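Local coordinates for protein putative alpha-L-fucosidase (Bacteroides thetaiotaomicron, PDB 4H41) that is a putative alpha-L-fucosidase with a TIM-barrel fold, probably acting on host glycans, at residues S76-F81 against L120-R125. Sequence-based numbering, arbitrary orientation.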
loop_
_atom_site.group_PDB
_atom_site.type_symbol
_atom_site.label_atom_id
_atom_site.label_comp_id
_atom_site.label_asym_id
_atom_site.label_seq_id
_atom_site.Cartn_x
_atom_site.Cartn_y
_atom_site.Cartn_z
ATOM N N SER B 76 9.999 -22.351 7.986
ATOM C CA SER B 76 11.097 -22.825 7.175
ATOM C C SER B 76 10.702 -23.137 5.729
ATOM O O SER B 76 11.560 -23.172 4.846
ATOM C CB SER B 76 11.758 -24.033 7.825
ATOM O OG SER B 76 10.839 -25.075 8.091
ATOM N N GLY B 77 9.419 -23.304 5.502
ATOM C CA GLY B 77 8.849 -23.311 4.180
ATOM C C GLY B 77 7.366 -23.045 4.223
ATOM O O GLY B 77 6.724 -23.124 5.283
ATOM N N TYR B 78 6.834 -22.680 3.094
ATOM C CA TYR B 78 5.409 -22.457 2.935
ATOM C C TYR B 78 5.008 -23.016 1.577
ATOM O O TYR B 78 5.429 -22.479 0.546
ATOM C CB TYR B 78 5.054 -20.989 3.094
ATOM C CG TYR B 78 3.584 -20.740 2.858
ATOM C CD1 TYR B 78 2.609 -21.481 3.530
ATOM C CD2 TYR B 78 3.162 -19.826 1.904
ATOM C CE1 TYR B 78 1.256 -21.295 3.274
ATOM C CE2 TYR B 78 1.806 -19.625 1.645
ATOM C CZ TYR B 78 0.860 -20.368 2.326
ATOM O OH TYR B 78 -0.472 -20.253 2.050
ATOM N N ARG B 79 4.245 -24.116 1.584
ATOM C CA ARG B 79 3.848 -24.809 0.354
ATOM C C ARG B 79 5.134 -25.144 -0.449
ATOM O O ARG B 79 5.996 -25.819 0.117
ATOM C CB ARG B 79 2.816 -24.007 -0.439
ATOM C CG ARG B 79 1.503 -23.807 0.322
ATOM C CD ARG B 79 0.467 -23.079 -0.503
ATOM N NE ARG B 79 -0.702 -22.686 0.276
ATOM C CZ ARG B 79 -1.801 -23.412 0.485
ATOM N NH1 ARG B 79 -1.911 -24.629 -0.025
ATOM N NH2 ARG B 79 -2.791 -22.928 1.225
ATOM N N LYS B 80 5.331 -24.655 -1.697
ATOM C CA LYS B 80 6.537 -25.047 -2.466
ATOM C C LYS B 80 7.753 -24.134 -2.248
ATOM O O LYS B 80 8.818 -24.420 -2.778
ATOM C CB LYS B 80 6.219 -25.160 -3.942
ATOM C CG LYS B 80 5.284 -26.343 -4.194
ATOM C CD LYS B 80 5.124 -26.672 -5.679
ATOM C CE LYS B 80 4.499 -28.029 -5.854
ATOM N NZ LYS B 80 4.381 -28.413 -7.285
ATOM N N PHE B 81 7.632 -23.116 -1.424
ATOM C CA PHE B 81 8.756 -22.217 -1.127
ATOM C C PHE B 81 9.466 -22.683 0.140
ATOM O O PHE B 81 8.820 -23.147 1.080
ATOM C CB PHE B 81 8.285 -20.771 -1.001
ATOM C CG PHE B 81 7.933 -20.168 -2.331
ATOM C CD1 PHE B 81 8.913 -19.616 -3.139
ATOM C CD2 PHE B 81 6.646 -20.259 -2.829
ATOM C CE1 PHE B 81 8.609 -19.146 -4.412
ATOM C CE2 PHE B 81 6.322 -19.712 -4.075
ATOM C CZ PHE B 81 7.321 -19.245 -4.898
ATOM N N LEU B 120 8.760 -24.151 12.103
ATOM C CA LEU B 120 8.434 -25.379 11.395
ATOM C C LEU B 120 7.817 -25.100 10.034
ATOM O O LEU B 120 7.335 -24.005 9.737
ATOM C CB LEU B 120 7.507 -26.269 12.257
ATOM C CG LEU B 120 8.102 -26.767 13.578
ATOM C CD1 LEU B 120 7.199 -27.785 14.224
ATOM C CD2 LEU B 120 9.521 -27.364 13.360
ATOM N N TYR B 121 7.849 -26.134 9.198
ATOM C CA TYR B 121 7.357 -26.067 7.840
ATOM C C TYR B 121 5.820 -25.978 7.826
ATOM O O TYR B 121 5.151 -26.671 8.592
ATOM C CB TYR B 121 7.847 -27.304 7.060
ATOM C CG TYR B 121 7.288 -27.423 5.664
ATOM C CD1 TYR B 121 7.641 -26.517 4.671
ATOM C CD2 TYR B 121 6.366 -28.409 5.347
ATOM C CE1 TYR B 121 7.101 -26.605 3.384
ATOM C CE2 TYR B 121 5.814 -28.502 4.076
ATOM C CZ TYR B 121 6.167 -27.587 3.100
ATOM O OH TYR B 121 5.547 -27.704 1.886
ATOM N N ASP B 122 5.291 -25.180 6.914
ATOM C CA ASP B 122 3.855 -24.998 6.699
ATOM C C ASP B 122 3.515 -25.514 5.301
ATOM O O ASP B 122 3.833 -24.869 4.295
ATOM C CB ASP B 122 3.495 -23.516 6.874
ATOM C CG ASP B 122 2.008 -23.188 6.762
ATOM O OD1 ASP B 122 1.225 -24.076 6.341
ATOM O OD2 ASP B 122 1.643 -22.031 7.005
ATOM N N SER B 123 2.861 -26.676 5.221
ATOM C CA SER B 123 2.568 -27.290 3.911
ATOM C C SER B 123 1.400 -26.689 3.158
ATOM O O SER B 123 1.248 -27.011 1.981
ATOM C CB SER B 123 2.283 -28.787 4.061
ATOM O OG SER B 123 0.972 -29.030 4.560
ATOM N N GLY B 124 0.544 -25.942 3.826
ATOM C CA GLY B 124 -0.677 -25.399 3.247
ATOM C C GLY B 124 -1.890 -26.294 3.460
ATOM O O GLY B 124 -3.018 -25.833 3.325
ATOM N N ARG B 125 -1.689 -27.571 3.842
ATOM C CA ARG B 125 -2.774 -28.547 4.019
ATOM C C ARG B 125 -3.702 -28.167 5.167
ATOM O O ARG B 125 -4.918 -28.291 5.034
ATOM C CB ARG B 125 -2.214 -29.955 4.273
ATOM C CG ARG B 125 -1.569 -30.553 3.036
ATOM C CD ARG B 125 -1.092 -31.983 3.288
ATOM N NE ARG B 125 -0.112 -32.381 2.270
ATOM C CZ ARG B 125 1.215 -32.348 2.387
ATOM N NH1 ARG B 125 1.779 -31.986 3.528
ATOM N NH2 ARG B 125 1.988 -32.719 1.371
#
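Gly77 and Asp122 join two chain segments that run the same way, 76-81 beside 120-125. Asp122 N donates to Gly77 O at 3.0 Å. Arg79 N donates to Asp122 O at 2.8 Å, so Asp122 bonds to the residues before and after Tyr78. This is a single parallel beta bridge between Tyr78 and Asp122. Tyr78 CA also makes a CA-H...O contact with Asp122 O. Segment 76-81 then folds into a type II' turn from Tyr78 to Phe81.

Tyr121 reaches across to this turn. Its CG is anti to the backbone N (chi1 174°), and its ring edge passes Gly77 CA. Tyr121 OH donates to Arg79 O at 2.6 Å, and that oxygen lies at the ring edge, in its plane. Gly77 has no side chain, and the ring's CD1 sits close against its CA.

The Asp122 carboxylate lies beside the Tyr78 ring, with Asp122 OD2 3.6 Å from Tyr78 CD1. OD1 accepts from Gly124 N in an Asx turn. OD2 accepts from Trp127 and His44.

The extended Arg79 chain lays its guanidinium over Gly124, with Gly124 CA 3.5 Å above the centre of the plane. Arg79 NE donates to Tyr78 OH at 3.0 Å, and its NH1 forms a salt bridge with Asp128. An alanine at Arg79 would probably leave Asp128 without this charge partner, remove the guanidinium's cover over Gly124 CA and take this donor from Tyr78 OH.

The contact joins two successive loops at the C-terminal ends of barrel strands 70-73 and 115-119. Strand 77-78 belongs to a small hairpin with 81-82. Gly124 is the N-cap of helix 125-129. Beyond it, helix 136-151 packs against Leu120 and Tyr121.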